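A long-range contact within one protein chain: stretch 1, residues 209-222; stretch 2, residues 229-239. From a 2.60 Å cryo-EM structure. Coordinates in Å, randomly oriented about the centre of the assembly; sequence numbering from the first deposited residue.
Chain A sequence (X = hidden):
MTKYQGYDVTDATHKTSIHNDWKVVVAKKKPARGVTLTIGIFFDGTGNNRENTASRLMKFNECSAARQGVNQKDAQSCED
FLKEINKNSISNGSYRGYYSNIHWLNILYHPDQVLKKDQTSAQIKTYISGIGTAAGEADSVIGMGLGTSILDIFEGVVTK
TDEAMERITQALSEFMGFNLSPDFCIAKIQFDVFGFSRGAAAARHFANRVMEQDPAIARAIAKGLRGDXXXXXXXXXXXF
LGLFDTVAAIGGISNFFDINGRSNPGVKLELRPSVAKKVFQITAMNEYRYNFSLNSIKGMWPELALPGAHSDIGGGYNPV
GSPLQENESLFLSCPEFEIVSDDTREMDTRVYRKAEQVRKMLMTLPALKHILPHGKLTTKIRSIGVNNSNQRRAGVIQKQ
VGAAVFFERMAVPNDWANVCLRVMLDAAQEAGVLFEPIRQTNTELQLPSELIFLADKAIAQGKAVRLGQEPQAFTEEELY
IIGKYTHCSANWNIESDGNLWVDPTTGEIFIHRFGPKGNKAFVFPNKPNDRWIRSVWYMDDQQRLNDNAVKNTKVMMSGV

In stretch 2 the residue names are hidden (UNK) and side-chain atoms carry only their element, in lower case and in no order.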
# COMPACT_ATOMS: atom_id res chain seq x y z
N ARG A 209 -7.81 -12.65 -6.89
CA ARG A 209 -7.79 -13.97 -6.28
C ARG A 209 -9.16 -14.31 -5.71
O ARG A 209 -9.55 -15.48 -5.69
CB ARG A 209 -6.72 -14.04 -5.20
CG ARG A 209 -5.32 -13.86 -5.74
CD ARG A 209 -4.28 -13.97 -4.64
NE ARG A 209 -4.24 -15.32 -4.08
CZ ARG A 209 -3.19 -15.83 -3.45
NH1 ARG A 209 -2.09 -15.11 -3.31
NH2 ARG A 209 -3.24 -17.06 -2.96
N VAL A 210 -9.90 -13.31 -5.25
CA VAL A 210 -11.25 -13.58 -4.78
C VAL A 210 -12.18 -13.79 -5.97
O VAL A 210 -13.11 -14.60 -5.91
CB VAL A 210 -11.74 -12.44 -3.87
CG1 VAL A 210 -13.19 -12.66 -3.47
CG2 VAL A 210 -10.87 -12.34 -2.64
N MET A 211 -11.92 -13.10 -7.07
CA MET A 211 -12.75 -13.27 -8.26
C MET A 211 -12.50 -14.62 -8.90
O MET A 211 -13.44 -15.28 -9.36
CB MET A 211 -12.48 -12.14 -9.25
CG MET A 211 -13.61 -11.88 -10.22
SD MET A 211 -13.04 -10.88 -11.61
CE MET A 211 -14.52 -10.83 -12.61
N GLU A 212 -11.24 -15.05 -8.93
CA GLU A 212 -10.88 -16.37 -9.43
C GLU A 212 -11.21 -17.48 -8.46
O GLU A 212 -10.98 -18.65 -8.78
CB GLU A 212 -9.38 -16.40 -9.74
CG GLU A 212 -9.00 -15.69 -11.02
CD GLU A 212 -7.58 -15.19 -11.00
OE1 GLU A 212 -7.26 -14.26 -11.76
OE2 GLU A 212 -6.77 -15.73 -10.21
N GLN A 213 -11.75 -17.14 -7.29
CA GLN A 213 -12.07 -18.10 -6.23
C GLN A 213 -10.85 -18.97 -5.92
O GLN A 213 -10.87 -20.20 -6.06
CB GLN A 213 -13.29 -18.94 -6.61
CG GLN A 213 -14.55 -18.11 -6.71
CD GLN A 213 -15.10 -17.74 -5.35
OE1 GLN A 213 -15.45 -16.59 -5.10
NE2 GLN A 213 -15.17 -18.72 -4.45
N ASP A 214 -9.79 -18.30 -5.51
CA ASP A 214 -8.54 -18.97 -5.18
C ASP A 214 -8.77 -19.97 -4.05
O ASP A 214 -9.39 -19.62 -3.04
CB ASP A 214 -7.48 -17.95 -4.79
CG ASP A 214 -6.08 -18.48 -4.94
OD1 ASP A 214 -5.61 -19.21 -4.05
OD2 ASP A 214 -5.43 -18.15 -5.95
N PRO A 215 -8.31 -21.21 -4.19
CA PRO A 215 -8.51 -22.19 -3.11
C PRO A 215 -7.78 -21.83 -1.83
O PRO A 215 -8.17 -22.30 -0.76
CB PRO A 215 -7.99 -23.49 -3.73
CG PRO A 215 -8.25 -23.28 -5.19
CD PRO A 215 -7.77 -21.88 -5.38
N ALA A 216 -6.71 -21.03 -1.91
CA ALA A 216 -6.02 -20.62 -0.70
C ALA A 216 -6.89 -19.73 0.17
O ALA A 216 -6.79 -19.78 1.40
CB ALA A 216 -4.72 -19.90 -1.05
N ILE A 217 -7.77 -18.94 -0.44
CA ILE A 217 -8.68 -18.11 0.34
C ILE A 217 -9.68 -18.97 1.09
O ILE A 217 -9.94 -18.75 2.28
CB ILE A 217 -9.40 -17.09 -0.57
CG1 ILE A 217 -8.39 -16.39 -1.47
CG2 ILE A 217 -10.14 -16.08 0.27
CD1 ILE A 217 -9.03 -15.45 -2.45
N ALA A 218 -10.26 -19.96 0.42
CA ALA A 218 -11.18 -20.87 1.09
C ALA A 218 -10.47 -21.66 2.18
O ALA A 218 -11.04 -21.90 3.25
CB ALA A 218 -11.82 -21.82 0.07
N ARG A 219 -9.22 -22.05 1.93
CA ARG A 219 -8.44 -22.74 2.95
C ARG A 219 -8.22 -21.86 4.16
O ARG A 219 -8.30 -22.32 5.30
CB ARG A 219 -7.10 -23.19 2.36
CG ARG A 219 -7.10 -24.59 1.80
CD ARG A 219 -5.74 -24.92 1.23
NE ARG A 219 -5.75 -24.90 -0.22
CZ ARG A 219 -4.79 -24.36 -0.96
NH1 ARG A 219 -3.75 -23.78 -0.38
NH2 ARG A 219 -4.88 -24.38 -2.28
N ALA A 220 -7.94 -20.57 3.94
CA ALA A 220 -7.74 -19.66 5.06
C ALA A 220 -9.03 -19.43 5.83
O ALA A 220 -9.02 -19.38 7.07
CB ALA A 220 -7.18 -18.33 4.55
N ILE A 221 -10.15 -19.31 5.13
CA ILE A 221 -11.43 -19.12 5.80
C ILE A 221 -11.79 -20.35 6.62
O ILE A 221 -12.32 -20.25 7.73
CB ILE A 221 -12.54 -18.78 4.79
CG1 ILE A 221 -12.18 -17.52 4.00
CG2 ILE A 221 -13.86 -18.55 5.50
CD1 ILE A 221 -13.10 -17.25 2.84
N ALA A 222 -11.49 -21.54 6.09
CA ALA A 222 -11.77 -22.76 6.83
C ALA A 222 -10.85 -22.91 8.03
O ALA A 222 -11.28 -23.31 9.11
CB ALA A 222 -11.65 -23.97 5.91
N UNK A 229 -19.11 -24.40 9.17
CA UNK A 229 -19.79 -24.18 7.90
C UNK A 229 -20.02 -22.70 7.66
O UNK A 229 -20.49 -21.98 8.54
c UNK A 229 -21.99 -24.58 6.71
c UNK A 229 -21.61 -24.93 5.43
c UNK A 229 -23.98 -23.60 5.81
c UNK A 229 -23.19 -23.92 6.89
c UNK A 229 -22.40 -24.61 4.35
c UNK A 229 -21.13 -24.92 7.88
c UNK A 229 -23.59 -23.95 4.54
N UNK A 230 -19.67 -22.24 6.46
CA UNK A 230 -20.02 -20.89 6.03
C UNK A 230 -20.63 -20.98 4.64
O UNK A 230 -20.11 -21.68 3.77
c UNK A 230 -17.63 -20.38 5.19
c UNK A 230 -16.64 -21.19 5.71
c UNK A 230 -15.46 -21.12 3.65
c UNK A 230 -16.42 -20.31 3.11
o UNK A 230 -14.38 -21.50 2.88
c UNK A 230 -18.81 -19.95 6.03
c UNK A 230 -17.50 -19.94 3.88
c UNK A 230 -15.56 -21.57 4.95
N UNK A 231 -21.74 -20.29 4.44
CA UNK A 231 -22.43 -20.31 3.17
C UNK A 231 -21.78 -19.32 2.20
O UNK A 231 -20.82 -18.62 2.54
c UNK A 231 -23.91 -19.99 3.37
o UNK A 231 -24.38 -21.68 1.77
o UNK A 231 -25.91 -20.15 2.10
c UNK A 231 -24.79 -20.65 2.34
N UNK A 232 -22.29 -19.27 0.98
CA UNK A 232 -21.75 -18.36 -0.01
C UNK A 232 -20.59 -18.97 -0.76
O UNK A 232 -20.24 -20.15 -0.61
N UNK A 233 -19.98 -18.14 -1.59
CA UNK A 233 -18.80 -18.55 -2.33
C UNK A 233 -17.71 -18.97 -1.35
O UNK A 233 -17.40 -18.23 -0.41
c UNK A 233 -19.26 -17.05 -4.34
c UNK A 233 -19.94 -15.29 -5.97
c UNK A 233 -18.91 -15.72 -4.95
c UNK A 233 -18.30 -17.42 -3.22
n UNK A 233 -21.30 -15.14 -5.37
N UNK A 234 -17.09 -20.15 -1.53
CA UNK A 234 -16.13 -20.64 -0.53
C UNK A 234 -14.93 -19.74 -0.34
O UNK A 234 -14.32 -19.77 0.73
c UNK A 234 -15.95 -21.85 -2.56
c UNK A 234 -15.74 -22.01 -1.09
c UNK A 234 -17.23 -21.10 -2.64
N UNK A 235 -14.56 -18.95 -1.35
CA UNK A 235 -13.45 -18.02 -1.23
C UNK A 235 -13.92 -16.60 -0.96
O UNK A 235 -13.08 -15.69 -0.86
c UNK A 235 -12.59 -18.04 -2.50
o UNK A 235 -11.81 -19.22 -2.56
N UNK A 236 -15.22 -16.37 -0.86
CA UNK A 236 -15.74 -15.08 -0.48
C UNK A 236 -16.11 -14.23 -1.67
O UNK A 236 -16.06 -14.64 -2.83
N UNK A 237 -16.48 -12.99 -1.36
CA UNK A 237 -16.82 -11.98 -2.34
C UNK A 237 -16.26 -10.65 -1.87
O UNK A 237 -16.10 -10.43 -0.67
c UNK A 237 -18.84 -10.80 -3.44
o UNK A 237 -20.81 -10.13 -4.58
c UNK A 237 -18.34 -11.92 -2.54
c UNK A 237 -20.28 -11.00 -3.85
o UNK A 237 -20.88 -12.01 -3.45
N UNK A 238 -15.94 -9.77 -2.82
CA UNK A 238 -15.42 -8.45 -2.50
C UNK A 238 -16.55 -7.44 -2.62
O UNK A 238 -17.19 -7.35 -3.67
c UNK A 238 -13.76 -6.67 -3.07
c UNK A 238 -13.11 -9.06 -3.25
c UNK A 238 -14.24 -8.07 -3.41
N UNK A 239 -16.80 -6.70 -1.54
CA UNK A 239 -17.84 -5.68 -1.55
C UNK A 239 -17.31 -4.35 -2.07
O UNK A 239 -17.85 -3.78 -3.03
c UNK A 239 -19.45 -4.08 3.56
c UNK A 239 -19.69 -4.67 -0.12
n UNK A 239 -19.21 -4.25 2.26
c UNK A 239 -18.44 -5.52 -0.15
n UNK A 239 -20.69 -4.16 4.02
n UNK A 239 -18.45 -3.83 4.39
c UNK A 239 -20.25 -4.53 1.28

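Position 229 carries one carbon followed by a ring of six carbons, and the ring stays well clear of stretch 1; it is Phe229. Position 230 has the same skeleton with one oxygen on the ring. A methyl of Ile221 lies over one face of this ring, and the oxygen ends near Ala218. This is Tyr230, with Ile221 CG2 3.6 Å from the ring centroid and Tyr230 OH 3.4 Å from Ala218 O.

Position 231 shows two carbons, the second bearing two oxygens, out of reach of stretch 1: a carboxylate one methylene from the backbone, hence Asp231. Position 232 has no side-chain atoms. Its phi of 86° and psi of -174° would jam a CB against the preceding carbonyl oxygen, so it is Gly232.

At position 233 four carbons in a row end in nitrogen. The first points toward stretch 1 and meets the end of the Gln213 side chain, while the chain's end leads away; this is Lys233. Position 234 has three carbons closing a ring onto the backbone nitrogen. The ring lies against Ala218, with CB 4.1 Å from Ala218 CB, and the residue is Pro234. Its carbonyl oxygen accepts a 2.8 Å hydrogen bond from Tyr230 OH.

One carbon and one oxygen make up the side chain at 235. The oxygen lies beside the backbone where the second helix of stretch 1 begins, and the residue is Ser235: its OG donates a very short, 2.5 Å hydrogen bond to Asp214 O. Position 236 again lacks side-chain atoms, and its phi of 95° and psi of -175° call for glycine. Gly236 closes a type I turn begun at Lys233, its N donating to Lys233 O at 2.9 Å.

Position 237 has three carbons, the third carrying two oxygens, and its CA-to-CB bond points away from stretch 1; this is Glu237, whose OE1 forms a long salt bridge with Lys233 NZ at 3.7 Å. At 238 one carbon bears two others, a beta-branched group facing Val210. It is Val238, with CG2 3.6 Å from Val210 CG1. Position 239 has three carbons, a nitrogen, and a carbon bearing two more nitrogens, a guanidinium beyond reach of stretch 1: Arg239.

The contact brings the turn against the helix start, with the CA atoms of Ala218 and Ser235 only 4.3 Å apart. Pro234 O lies 3.3 Å from both CA and CB of Ala218. The serine hydrogen bond ties the turn to the segment entering the helix, while Ile221 against Tyr230 and Val210 against Val238 add apolar packing.

Stretch 2 229-239: FYDGKPSGEVR
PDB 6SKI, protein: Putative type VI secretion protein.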